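Long-range contacts in papain-like protease (Human betacoronavirus 2c EMC/2012, PDB 4RNA), which probably cleaves the viral polyprotein as a cysteine protease and, as in related coronavirus enzymes, removes ubiquitin and ISG15 from host proteins: residues Ile6-Val12 and Asn52-Leu58; Lys126-Ile132 and Lys178-Cys183; Leu172-Leu176 and Leu246-Gly250. One frame throughout, in Å; residues are numbered along the deposited sequence.

Overall arrangement
Contact 1 closes before the other two open, whereas contacts 2 and 3 alternate along the chain. Contact 1 pairs strands 5-11 and 55-58 in the N-terminal ubiquitin-like domain. Its centre lies 34 Å from that of contact 2 and 40 Å from that of contact 3. The centres of contacts 2 and 3 are 13 Å apart. Helix 168-176 of contact 3 leads straight into strand 179-181 of contact 2, and Phe130 CE1 packs on Val175 CG1 at 3.5 Å. Contact 2 is a ribbon beside the thumb helices, and contact 3 packs helix 168-176 of the same region against strand 245-250 of the large mixed sheet; contact 1 belongs to a separate domain.

Contact 1 of 3, residues Ile6-Val12 and Asn52-Leu58; sequences IEVLVTV and NGHSLYL
Residues 6-11 and 55-58 are neighbouring parallel strands of the N-terminal ubiquitin-like domain, a mixed sheet in a beta-grasp fold. Their short axes approach to 4.5 Å at 43°, a strong twist, with Leu9 opposite Ser55, Val10 opposite Leu56 and Thr11 opposite Tyr57. Backbone hydrogen bonds run from Leu9 N to His54 O (2.8 Å), Leu56 N to Leu9 O (2.5 Å), Thr11 N to Leu56 O (2.8 Å) and Leu58 N to Thr11 O (2.9 Å). Before them, Gly53 N donates a hydrogen bond to Glu7 O (2.6 Å); Gly53 has positive phi (75°), and Asn52, chi1 t, accepts one from Glu7 N through OD1 (2.9 Å). Apolar contacts join Val8 CG2 to Leu56 CD1 (4.1 Å) and Val10 CG1 to Leu58 CB (3.7 Å). On the face bearing Leu9 and Ser55, Thr11 CG2 makes a CH-pi contact 3.7 Å from the Tyr57 ring centroid. Strand 18-23 flanks 6-11 and strand 35-37 flanks 55-58, while Glu66 of helix 64-74 meets Val10, Val12 and Leu58.

Contact 2 of 3, residues Lys126-Ile132 and Lys178-Cys183; sequences KDIKFVI and KAELCC
Strands 128-130 and 179-181 form a two-stranded antiparallel sheet, a small ribbon beside the helices of the thumb in this papain-like fold. Their short axes pass 4.5 Å apart at 147°. Lys129 and Glu180 are the hydrogen-bonded pair, with Lys129 N to Glu180 O at 2.9 Å and Glu180 N to Lys129 O at 2.7 Å; Ile128-Leu181 and Phe130-Ala179 flank them as non-hydrogen-bonded pairs, the latter with CA atoms only 4.0 Å apart. Beyond these, Cys182 N donates to Asp127 O (2.6 Å) and Val131 N to Lys178 O (2.9 Å). Asp127 enters the strand with positive phi and psi (65°, 25°). One face carries Ile128, Phe130, Ala179 and Leu181: Phe130 CD1 lies 3.8 Å from Ala179 CB, and Ile128 CG2 is 4.3 Å from Leu181 CD1. Phe130, chi1 m, also stacks edge-to-face with Phe139 of helix 133-143. At the end of the ribbon, Ile132 CD1 packs on Lys178 CE at 3.7 Å. On the other face the Lys129 side chain, t at chi1 and chi2, turns at chi3 (p) and chi4 (m), bringing NZ to Glu180 OE1 in a 2.6 Å salt bridge.

Contact 3 of 3, residues Leu172-Leu176 and Leu246-Gly250; sequences LHTVL and LLLSG
Side chains alone bridge the gap between helical residues 172-176 and strand residues 246-250, whose short axes come no closer than 11.8 Å and run at 143°. The nearest CA pairs are His173-Ser249 (9.7 Å) and Leu172-Leu247 (9.9 Å). Leu247, with chi1 t and chi2 p, directs CD2 at the helix, where it meets Leu176 CD1 at 3.7 Å and Leu172 CD1 at 4.2 Å. These two leucines lie one turn apart, linked by the Leu176 N to Leu172 O hydrogen bond of 2.9 Å. Leu176 adopts chi1 m and chi2 t; Leu172 has the same extended chi2, but its chi1 of -96° falls between wells. Helix 168-176 of the thumb here packs against strand 245-250, which runs between strands 210-212 and 304-315 in a mixed sheet of the papain-like catalytic unit. Leu122 of helix 115-122 touches Leu172 and Leu176, adding to the apolar layer. His173, chi1 m and chi2 -106°, extends its imidazole across the gap so that NE2 donates to Ser249 OG at 3.1 Å, the oxygen lying near the ring plane. Leu247 CD2 is also 4.3 Å from His173 NE2. Ser249, with chi1 at -45°, points its CB toward the helix, and its OG is hydrogen-bonded as well to Asp311 OD1 on strand 304-315.

Contact 1 of 3, residues Ile6-Val12 and Asn52-Leu58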
ATOM      1  N   ILE A   6      26.481  27.661   8.411  1.00 43.77           N
ATOM      2  CA  ILE A   6      27.010  26.628   7.528  1.00 41.12           C
ATOM      3  C   ILE A   6      26.264  26.530   6.197  1.00 42.06           C
ATOM      4  O   ILE A   6      25.126  26.989   6.063  1.00 38.39           O
ATOM      5  CB  ILE A   6      27.086  25.252   8.193  1.00 47.75           C
ATOM      6  CG1 ILE A   6      25.676  24.686   8.444  1.00 45.54           C
ATOM      7  CG2 ILE A   6      27.934  25.337   9.449  1.00 43.14           C
ATOM      8  CD1 ILE A   6      25.689  23.255   8.896  1.00 46.63           C
ATOM      9  N   GLU A   7      26.926  25.921   5.221  1.00 39.47           N
ATOM     10  CA  GLU A   7      26.311  25.587   3.930  1.00 43.83           C
ATOM     11  C   GLU A   7      26.210  24.060   3.871  1.00 42.00           C
ATOM     12  O   GLU A   7      27.155  23.330   4.275  1.00 41.97           O
ATOM     13  CB  GLU A   7      27.132  26.125   2.781  1.00 45.55           C
ATOM     14  CG  GLU A   7      26.847  27.590   2.495  1.00 59.82           C
ATOM     15  CD  GLU A   7      27.323  28.070   1.113  1.00 71.71           C
ATOM     16  OE1 GLU A   7      28.169  27.383   0.500  1.00 83.63           O
ATOM     17  OE2 GLU A   7      26.854  29.136   0.615  1.00 75.52           O
ATOM     18  N   VAL A   8      25.042  23.570   3.452  1.00 41.34           N
ATOM     19  CA  VAL A   8      24.847  22.116   3.281  1.00 36.76           C
ATOM     20  C   VAL A   8      24.269  21.925   1.904  1.00 33.95           C
ATOM     21  O   VAL A   8      23.626  22.839   1.377  1.00 32.25           O
ATOM     22  CB  VAL A   8      23.842  21.529   4.288  1.00 37.35           C
ATOM     23  CG1 VAL A   8      24.460  21.450   5.692  1.00 33.73           C
ATOM     24  CG2 VAL A   8      22.533  22.309   4.278  1.00 32.70           C
ATOM     25  N   LEU A   9      24.444  20.712   1.376  1.00 32.72           N
ATOM     26  CA  LEU A   9      23.860  20.389   0.062  1.00 32.60           C
ATOM     27  C   LEU A   9      22.668  19.467   0.369  1.00 35.43           C
ATOM     28  O   LEU A   9      22.785  18.427   1.052  1.00 32.65           O
ATOM     29  CB  LEU A   9      24.869  19.644  -0.837  1.00 32.69           C
ATOM     30  CG  LEU A   9      26.108  20.466  -1.305  1.00 38.22           C
ATOM     31  CD1 LEU A   9      27.090  19.585  -2.080  1.00 46.42           C
ATOM     32  CD2 LEU A   9      25.744  21.670  -2.130  1.00 37.10           C
ATOM     33  N   VAL A  10      21.533  19.870  -0.112  1.00 27.42           N
ATOM     34  CA  VAL A  10      20.303  19.168   0.158  1.00 28.00           C
ATOM     35  C   VAL A  10      19.839  18.405  -1.067  1.00 29.57           C
ATOM     36  O   VAL A  10      19.707  18.988  -2.176  1.00 28.27           O
ATOM     37  CB  VAL A  10      19.259  20.182   0.707  1.00 27.31           C
ATOM     38  CG1 VAL A  10      17.930  19.490   0.921  1.00 27.37           C
ATOM     39  CG2 VAL A  10      19.764  20.683   2.117  1.00 30.80           C
ATOM     40  N   THR A  11      19.490  17.134  -0.892  1.00 25.56           N
ATOM     41  CA  THR A  11      18.998  16.378  -2.067  1.00 27.19           C
ATOM     42  C   THR A  11      17.837  15.450  -1.645  1.00 31.25           C
ATOM     43  O   THR A  11      17.710  15.072  -0.471  1.00 28.13           O
ATOM     44  CB  THR A  11      20.182  15.565  -2.710  1.00 23.70           C
ATOM     45  OG1 THR A  11      19.782  14.850  -3.867  1.00 26.24           O
ATOM     46  CG2 THR A  11      20.654  14.425  -1.658  1.00 20.27           C
ATOM     47  N   VAL A  12      16.995  15.098  -2.587  1.00 26.54           N
ATOM     48  CA  VAL A  12      16.062  13.966  -2.422  1.00 30.59           C
ATOM     49  C   VAL A  12      16.409  12.761  -3.303  1.00 35.57           C
ATOM     50  O   VAL A  12      15.801  11.663  -3.192  1.00 36.96           O
ATOM     51  CB  VAL A  12      14.592  14.350  -2.672  1.00 29.33           C
ATOM     52  CG1 VAL A  12      14.154  15.529  -1.838  1.00 30.32           C
ATOM     53  CG2 VAL A  12      14.294  14.610  -4.189  1.00 30.48           C
ATOM     54  N   ASN A  52      29.306  21.259   7.873  1.00 43.10           N
ATOM     55  CA  ASN A  52      29.465  22.260   6.772  1.00 40.41           C
ATOM     56  C   ASN A  52      29.988  21.623   5.485  1.00 36.41           C
ATOM     57  O   ASN A  52      30.879  20.780   5.510  1.00 38.54           O
ATOM     58  CB  ASN A  52      30.390  23.388   7.229  1.00 40.93           C
ATOM     59  CG  ASN A  52      30.593  24.453   6.171  1.00 44.64           C
ATOM     60  OD1 ASN A  52      29.666  25.184   5.799  1.00 41.37           O
ATOM     61  ND2 ASN A  52      31.846  24.583   5.709  1.00 47.85           N
ATOM     62  N   GLY A  53      29.408  21.971   4.334  1.00 38.42           N
ATOM     63  CA  GLY A  53      29.796  21.296   3.109  1.00 38.62           C
ATOM     64  C   GLY A  53      29.294  19.881   2.860  1.00 41.71           C
ATOM     65  O   GLY A  53      29.498  19.351   1.770  1.00 44.13           O
ATOM     66  N   HIS A  54      28.647  19.259   3.847  1.00 40.50           N
ATOM     67  CA  HIS A  54      28.047  17.907   3.683  1.00 44.96           C
ATOM     68  C   HIS A  54      26.695  17.908   2.994  1.00 46.91           C
ATOM     69  O   HIS A  54      26.003  18.951   2.906  1.00 36.99           O
ATOM     70  CB  HIS A  54      27.926  17.207   5.023  1.00 52.02           C
ATOM     71  CG  HIS A  54      29.227  16.683   5.536  1.00 62.10           C
ATOM     72  ND1 HIS A  54      29.611  15.395   5.361  1.00 67.31           N
ATOM     73  CD2 HIS A  54      30.267  17.319   6.209  1.00 67.67           C
ATOM     74  CE1 HIS A  54      30.822  15.211   5.926  1.00 70.09           C
ATOM     75  NE2 HIS A  54      31.227  16.389   6.441  1.00 72.20           N
ATOM     76  N   SER A  55      26.341  16.726   2.486  1.00 44.62           N
ATOM     77  CA  SER A  55      25.059  16.433   1.814  1.00 41.68           C
ATOM     78  C   SER A  55      23.989  15.958   2.775  1.00 41.09           C
ATOM     79  O   SER A  55      24.254  15.066   3.548  1.00 40.91           O
ATOM     80  CB  SER A  55      25.254  15.331   0.773  1.00 38.49           C
ATOM     81  OG  SER A  55      25.672  15.963  -0.410  1.00 55.42           O
ATOM     82  N   LEU A  56      22.777  16.526   2.689  1.00 35.56           N
ATOM     83  CA  LEU A  56      21.658  16.075   3.530  1.00 36.21           C
ATOM     84  C   LEU A  56      20.530  15.538   2.700  1.00 34.01           C
ATOM     85  O   LEU A  56      20.201  16.088   1.617  1.00 31.35           O
ATOM     86  CB  LEU A  56      21.122  17.203   4.425  1.00 36.71           C
ATOM     87  CG  LEU A  56      22.047  17.763   5.493  1.00 40.16           C
ATOM     88  CD1 LEU A  56      21.266  18.912   6.156  1.00 36.94           C
ATOM     89  CD2 LEU A  56      22.484  16.679   6.521  1.00 44.02           C
ATOM     90  N   TYR A  57      19.908  14.477   3.224  1.00 31.66           N
ATOM     91  CA  TYR A  57      18.754  13.880   2.537  1.00 31.75           C
ATOM     92  C   TYR A  57      17.465  14.456   3.066  1.00 34.26           C
ATOM     93  O   TYR A  57      17.121  14.243   4.160  1.00 25.84           O
ATOM     94  CB  TYR A  57      18.790  12.350   2.664  1.00 33.32           C
ATOM     95  CG  TYR A  57      19.547  11.830   1.529  1.00 37.48           C
ATOM     96  CD1 TYR A  57      20.933  11.722   1.591  1.00 37.16           C
ATOM     97  CD2 TYR A  57      18.884  11.526   0.328  1.00 41.04           C
ATOM     98  CE1 TYR A  57      21.651  11.291   0.475  1.00 44.72           C
ATOM     99  CE2 TYR A  57      19.585  11.055  -0.770  1.00 43.22           C
ATOM    100  CZ  TYR A  57      20.957  10.979  -0.696  1.00 43.01           C
ATOM    101  OH  TYR A  57      21.607  10.515  -1.813  1.00 63.25           O
ATOM    102  N   LEU A  58      16.756  15.257   2.296  1.00 26.02           N
ATOM    103  CA  LEU A  58      15.525  15.907   2.817  1.00 26.27           C
ATOM    104  C   LEU A  58      14.301  14.969   2.630  1.00 27.45           C
ATOM    105  O   LEU A  58      14.170  14.312   1.582  1.00 27.98           O
ATOM    106  CB  LEU A  58      15.259  17.234   2.072  1.00 27.10           C
ATOM    107  CG  LEU A  58      14.046  18.075   2.552  1.00 29.66           C
ATOM    108  CD1 LEU A  58      14.135  18.586   4.035  1.00 26.64           C
ATOM    109  CD2 LEU A  58      13.954  19.267   1.620  1.00 29.22           C
TER

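Contact 2 of 3, residues Lys126-Ile132 and Lys178-Cys183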
ATOM      1  N   LYS A 126      12.594 -13.464 -16.218  1.00 34.44           N
ATOM      2  CA  LYS A 126      13.448 -13.006 -17.260  1.00 37.57           C
ATOM      3  C   LYS A 126      12.681 -11.901 -17.955  1.00 33.40           C
ATOM      4  O   LYS A 126      11.439 -11.829 -17.869  1.00 33.89           O
ATOM      5  CB  LYS A 126      13.784 -14.164 -18.229  1.00 44.82           C
ATOM      6  CG  LYS A 126      14.680 -15.262 -17.604  1.00 52.34           C
ATOM      7  CD  LYS A 126      15.962 -14.713 -16.931  1.00 61.38           C
ATOM      8  CE  LYS A 126      16.306 -15.430 -15.614  1.00 60.71           C
ATOM      9  NZ  LYS A 126      17.267 -14.705 -14.733  1.00 56.70           N
ATOM     10  N   ASP A 127      13.403 -11.045 -18.647  1.00 37.94           N
ATOM     11  CA  ASP A 127      12.774 -10.060 -19.534  1.00 39.60           C
ATOM     12  C   ASP A 127      11.898  -9.013 -18.849  1.00 41.83           C
ATOM     13  O   ASP A 127      11.007  -8.461 -19.503  1.00 40.91           O
ATOM     14  CB  ASP A 127      11.958 -10.756 -20.640  1.00 47.00           C
ATOM     15  CG  ASP A 127      12.826 -11.625 -21.516  1.00 58.26           C
ATOM     16  OD1 ASP A 127      13.789 -11.076 -22.101  1.00 62.42           O
ATOM     17  OD2 ASP A 127      12.576 -12.854 -21.580  1.00 65.11           O
ATOM     18  N   ILE A 128      12.156  -8.748 -17.569  1.00 34.72           N
ATOM     19  CA  ILE A 128      11.483  -7.680 -16.831  1.00 37.62           C
ATOM     20  C   ILE A 128      12.449  -6.536 -16.524  1.00 36.22           C
ATOM     21  O   ILE A 128      13.662  -6.751 -16.342  1.00 32.43           O
ATOM     22  CB  ILE A 128      10.894  -8.155 -15.479  1.00 33.83           C
ATOM     23  CG1 ILE A 128      12.025  -8.568 -14.548  1.00 31.41           C
ATOM     24  CG2 ILE A 128       9.889  -9.282 -15.716  1.00 37.23           C
ATOM     25  CD1 ILE A 128      11.552  -8.905 -13.123  1.00 33.71           C
ATOM     26  N   LYS A 129      11.878  -5.336 -16.539  1.00 37.46           N
ATOM     27  CA  LYS A 129      12.556  -4.091 -16.195  1.00 43.61           C
ATOM     28  C   LYS A 129      11.539  -3.230 -15.411  1.00 39.21           C
ATOM     29  O   LYS A 129      10.356  -3.246 -15.722  1.00 35.08           O
ATOM     30  CB  LYS A 129      12.972  -3.344 -17.462  1.00 43.95           C
ATOM     31  CG  LYS A 129      13.913  -2.179 -17.212  1.00 59.18           C
ATOM     32  CD  LYS A 129      14.218  -1.351 -18.467  1.00 71.91           C
ATOM     33  CE  LYS A 129      12.979  -0.663 -19.031  1.00 75.43           C
ATOM     34  NZ  LYS A 129      12.125  -1.683 -19.711  1.00 77.31           N
ATOM     35  N   PHE A 130      12.023  -2.486 -14.420  1.00 35.92           N
ATOM     36  CA  PHE A 130      11.164  -1.625 -13.616  1.00 35.14           C
ATOM     37  C   PHE A 130      11.030  -0.286 -14.299  1.00 32.02           C
ATOM     38  O   PHE A 130      12.015   0.252 -14.780  1.00 36.02           O
ATOM     39  CB  PHE A 130      11.706  -1.503 -12.181  1.00 34.05           C
ATOM     40  CG  PHE A 130      11.489  -2.750 -11.393  1.00 33.99           C
ATOM     41  CD1 PHE A 130      10.199  -3.087 -10.977  1.00 32.64           C
ATOM     42  CD2 PHE A 130      12.548  -3.628 -11.126  1.00 33.86           C
ATOM     43  CE1 PHE A 130       9.972  -4.278 -10.297  1.00 31.75           C
ATOM     44  CE2 PHE A 130      12.337  -4.817 -10.446  1.00 30.38           C
ATOM     45  CZ  PHE A 130      11.042  -5.153 -10.038  1.00 33.34           C
ATOM     46  N   VAL A 131       9.811   0.224 -14.369  1.00 36.02           N
ATOM     47  CA  VAL A 131       9.583   1.482 -15.086  1.00 40.35           C
ATOM     48  C   VAL A 131       9.948   2.624 -14.145  1.00 42.31           C
ATOM     49  O   VAL A 131      10.125   3.734 -14.576  1.00 41.89           O
ATOM     50  CB  VAL A 131       8.141   1.641 -15.629  1.00 40.27           C
ATOM     51  CG1 VAL A 131       7.785   0.468 -16.529  1.00 44.92           C
ATOM     52  CG2 VAL A 131       7.113   1.804 -14.508  1.00 40.75           C
ATOM     53  N   ILE A 132      10.093   2.346 -12.851  1.00 32.68           N
ATOM     54  CA  ILE A 132      10.563   3.395 -11.892  1.00 33.73           C
ATOM     55  C   ILE A 132      12.118   3.356 -11.778  1.00 34.79           C
ATOM     56  O   ILE A 132      12.690   2.318 -11.442  1.00 37.05           O
ATOM     57  CB  ILE A 132       9.959   3.145 -10.478  1.00 32.10           C
ATOM     58  CG1 ILE A 132       8.425   3.358 -10.514  1.00 36.92           C
ATOM     59  CG2 ILE A 132      10.595   4.118  -9.466  1.00 31.50           C
ATOM     60  CD1 ILE A 132       7.645   2.729  -9.347  1.00 37.93           C
ATOM     61  N   LYS A 178       4.893  -2.475 -10.998  1.00 31.65           N
ATOM     62  CA  LYS A 178       5.877  -1.445 -11.315  1.00 33.08           C
ATOM     63  C   LYS A 178       6.852  -1.836 -12.406  1.00 32.20           C
ATOM     64  O   LYS A 178       7.865  -1.132 -12.628  1.00 32.98           O
ATOM     65  CB  LYS A 178       6.702  -1.100 -10.058  1.00 37.94           C
ATOM     66  CG  LYS A 178       5.886  -0.760  -8.792  1.00 44.19           C
ATOM     67  CD  LYS A 178       4.743   0.136  -9.160  1.00 46.56           C
ATOM     68  CE  LYS A 178       4.499   1.196  -8.084  1.00 64.95           C
ATOM     69  NZ  LYS A 178       3.991   0.563  -6.837  1.00 55.47           N
ATOM     70  N   ALA A 179       6.623  -2.997 -13.045  1.00 33.49           N
ATOM     71  CA  ALA A 179       7.612  -3.533 -13.971  1.00 34.26           C
ATOM     72  C   ALA A 179       7.007  -3.562 -15.357  1.00 36.96           C
ATOM     73  O   ALA A 179       5.794  -3.410 -15.517  1.00 37.97           O
ATOM     74  CB  ALA A 179       8.072  -4.939 -13.553  1.00 34.00           C
ATOM     75  N   GLU A 180       7.833  -3.776 -16.354  1.00 34.87           N
ATOM     76  CA  GLU A 180       7.293  -4.027 -17.673  1.00 38.68           C
ATOM     77  C   GLU A 180       8.140  -5.117 -18.346  1.00 35.91           C
ATOM     78  O   GLU A 180       9.314  -5.370 -17.996  1.00 42.98           O
ATOM     79  CB  GLU A 180       7.278  -2.756 -18.520  1.00 44.78           C
ATOM     80  CG  GLU A 180       8.648  -2.457 -19.133  1.00 56.27           C
ATOM     81  CD  GLU A 180       8.753  -1.076 -19.776  1.00 66.29           C
ATOM     82  OE1 GLU A 180       9.844  -0.477 -19.630  1.00 78.52           O
ATOM     83  OE2 GLU A 180       7.767  -0.585 -20.409  1.00 69.85           O
ATOM     84  N   LEU A 181       7.510  -5.782 -19.289  1.00 36.06           N
ATOM     85  CA  LEU A 181       8.126  -6.904 -19.953  1.00 41.51           C
ATOM     86  C   LEU A 181       8.967  -6.341 -21.091  1.00 40.87           C
ATOM     87  O   LEU A 181       8.531  -5.406 -21.759  1.00 46.69           O
ATOM     88  CB  LEU A 181       6.996  -7.760 -20.535  1.00 40.95           C
ATOM     89  CG  LEU A 181       7.364  -9.222 -20.725  1.00 46.34           C
ATOM     90  CD1 LEU A 181       7.734  -9.846 -19.375  1.00 40.85           C
ATOM     91  CD2 LEU A 181       6.148  -9.909 -21.355  1.00 40.72           C
ATOM     92  N   CYS A 182      10.138  -6.908 -21.332  1.00 45.02           N
ATOM     93  CA  CYS A 182      11.023  -6.458 -22.435  1.00 47.91           C
ATOM     94  C   CYS A 182      10.785  -7.227 -23.738  1.00 48.03           C
ATOM     95  O   CYS A 182      11.545  -7.105 -24.671  1.00 51.52           O
ATOM     96  CB  CYS A 182      12.477  -6.615 -22.012  1.00 49.31           C
ATOM     97  SG  CYS A 182      12.873  -5.560 -20.587  1.00 57.99           S
ATOM     98  N   CYS A 183       9.744  -8.044 -23.780  1.00 45.68           N
ATOM     99  CA  CYS A 183       9.390  -8.809 -24.967  1.00 44.91           C
ATOM    100  C   CYS A 183       7.850  -8.776 -25.106  1.00 50.07           C
ATOM    101  O   CYS A 183       7.183  -8.148 -24.277  1.00 47.51           O
ATOM    102  CB  CYS A 183       9.945 -10.242 -24.835  1.00 46.47           C
ATOM    103  SG  CYS A 183       9.378 -11.299 -23.450  1.00 49.03           S
TER

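Contact 3 of 3, residues Leu172-Leu176 and Leu246-Gly250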
ATOM      1  N   LEU A 172       4.352  -9.519  -4.290  1.00 29.02           N
ATOM      2  CA  LEU A 172       4.787  -9.823  -5.661  1.00 31.28           C
ATOM      3  C   LEU A 172       3.986  -9.079  -6.638  1.00 31.78           C
ATOM      4  O   LEU A 172       4.478  -8.549  -7.638  1.00 28.26           O
ATOM      5  CB  LEU A 172       4.556 -11.317  -5.971  1.00 35.78           C
ATOM      6  CG  LEU A 172       5.738 -12.196  -5.768  1.00 38.48           C
ATOM      7  CD1 LEU A 172       5.361 -13.654  -5.993  1.00 37.47           C
ATOM      8  CD2 LEU A 172       6.816 -11.736  -6.743  1.00 32.22           C
ATOM      9  N   HIS A 173       2.678  -9.034  -6.401  1.00 38.73           N
ATOM     10  CA  HIS A 173       1.876  -8.397  -7.408  1.00 36.51           C
ATOM     11  C   HIS A 173       2.044  -6.897  -7.412  1.00 36.57           C
ATOM     12  O   HIS A 173       2.115  -6.291  -8.470  1.00 35.13           O
ATOM     13  CB  HIS A 173       0.396  -8.952  -7.392  1.00 44.37           C
ATOM     14  CG  HIS A 173       0.297 -10.441  -7.833  1.00 57.41           C
ATOM     15  ND1 HIS A 173      -0.190 -10.835  -9.051  1.00 49.39           N
ATOM     16  CD2 HIS A 173       0.696 -11.625  -7.182  1.00 53.71           C
ATOM     17  CE1 HIS A 173      -0.114 -12.191  -9.154  1.00 54.86           C
ATOM     18  NE2 HIS A 173       0.427 -12.670  -8.021  1.00 57.10           N
ATOM     19  N   THR A 174       2.238  -6.270  -6.264  1.00 35.31           N
ATOM     20  CA  THR A 174       2.531  -4.854  -6.236  1.00 39.13           C
ATOM     21  C   THR A 174       3.865  -4.472  -6.816  1.00 38.49           C
ATOM     22  O   THR A 174       3.998  -3.410  -7.455  1.00 34.10           O
ATOM     23  CB  THR A 174       2.532  -4.262  -4.800  1.00 44.89           C
ATOM     24  OG1 THR A 174       3.421  -5.025  -3.991  1.00 72.18           O
ATOM     25  CG2 THR A 174       1.239  -4.362  -4.192  1.00 43.63           C
ATOM     26  N   VAL A 175       4.868  -5.316  -6.597  1.00 30.67           N
ATOM     27  CA  VAL A 175       6.138  -5.051  -7.208  1.00 33.02           C
ATOM     28  C   VAL A 175       6.028  -5.182  -8.725  1.00 30.61           C
ATOM     29  O   VAL A 175       6.545  -4.349  -9.405  1.00 33.31           O
ATOM     30  CB  VAL A 175       7.269  -5.958  -6.642  1.00 31.94           C
ATOM     31  CG1 VAL A 175       8.545  -5.783  -7.459  1.00 33.99           C
ATOM     32  CG2 VAL A 175       7.557  -5.573  -5.197  1.00 35.97           C
ATOM     33  N   LEU A 176       5.368  -6.236  -9.231  1.00 29.75           N
ATOM     34  CA  LEU A 176       5.324  -6.475 -10.642  1.00 30.16           C
ATOM     35  C   LEU A 176       4.431  -5.461 -11.309  1.00 28.40           C
ATOM     36  O   LEU A 176       4.631  -5.119 -12.513  1.00 34.00           O
ATOM     37  CB  LEU A 176       4.838  -7.883 -10.926  1.00 35.52           C
ATOM     38  CG  LEU A 176       5.894  -8.965 -10.645  1.00 32.46           C
ATOM     39  CD1 LEU A 176       5.274 -10.375 -10.734  1.00 33.81           C
ATOM     40  CD2 LEU A 176       7.056  -8.822 -11.587  1.00 29.09           C
ATOM     41  N   LEU A 246       5.284 -17.507 -16.580  1.00 25.56           N
ATOM     42  CA  LEU A 246       3.897 -17.379 -16.193  1.00 29.23           C
ATOM     43  C   LEU A 246       3.858 -17.585 -14.688  1.00 27.96           C
ATOM     44  O   LEU A 246       4.308 -18.650 -14.214  1.00 29.52           O
ATOM     45  CB  LEU A 246       2.996 -18.417 -16.872  1.00 28.40           C
ATOM     46  CG  LEU A 246       1.538 -18.619 -16.303  1.00 28.28           C
ATOM     47  CD1 LEU A 246       0.629 -17.402 -16.410  1.00 26.64           C
ATOM     48  CD2 LEU A 246       0.954 -19.929 -16.902  1.00 25.07           C
ATOM     49  N   LEU A 247       3.369 -16.568 -13.953  1.00 27.50           N
ATOM     50  CA  LEU A 247       3.218 -16.748 -12.494  1.00 26.88           C
ATOM     51  C   LEU A 247       1.752 -16.923 -12.098  1.00 29.52           C
ATOM     52  O   LEU A 247       0.864 -16.064 -12.400  1.00 27.39           O
ATOM     53  CB  LEU A 247       3.807 -15.500 -11.810  1.00 30.86           C
ATOM     54  CG  LEU A 247       3.509 -15.185 -10.361  1.00 39.66           C
ATOM     55  CD1 LEU A 247       4.243 -16.274  -9.579  1.00 37.12           C
ATOM     56  CD2 LEU A 247       4.069 -13.781  -9.999  1.00 36.36           C
ATOM     57  N   LEU A 248       1.463 -17.981 -11.327  1.00 27.46           N
ATOM     58  CA  LEU A 248       0.081 -18.271 -10.918  1.00 26.02           C
ATOM     59  C   LEU A 248      -0.024 -18.243  -9.419  1.00 33.71           C
ATOM     60  O   LEU A 248       0.964 -18.587  -8.773  1.00 31.49           O
ATOM     61  CB  LEU A 248      -0.397 -19.648 -11.480  1.00 27.36           C
ATOM     62  CG  LEU A 248      -0.306 -19.944 -12.973  1.00 28.93           C
ATOM     63  CD1 LEU A 248      -0.735 -21.364 -13.347  1.00 27.90           C
ATOM     64  CD2 LEU A 248      -1.185 -18.925 -13.669  1.00 27.22           C
ATOM     65  N   SER A 249      -1.112 -17.697  -8.875  1.00 30.64           N
ATOM     66  CA  SER A 249      -1.240 -17.596  -7.421  1.00 29.21           C
ATOM     67  C   SER A 249      -2.593 -17.977  -6.930  1.00 28.52           C
ATOM     68  O   SER A 249      -3.557 -17.668  -7.498  1.00 27.46           O
ATOM     69  CB  SER A 249      -0.894 -16.178  -6.855  1.00 31.84           C
ATOM     70  OG  SER A 249       0.281 -15.706  -7.452  1.00 43.15           O
ATOM     71  N   GLY A 250      -2.692 -18.587  -5.741  1.00 25.92           N
ATOM     72  CA  GLY A 250      -3.971 -18.670  -5.101  1.00 24.42           C
ATOM     73  C   GLY A 250      -3.685 -18.756  -3.591  1.00 28.67           C
ATOM     74  O   GLY A 250      -2.552 -18.627  -3.193  1.00 24.91           O
TER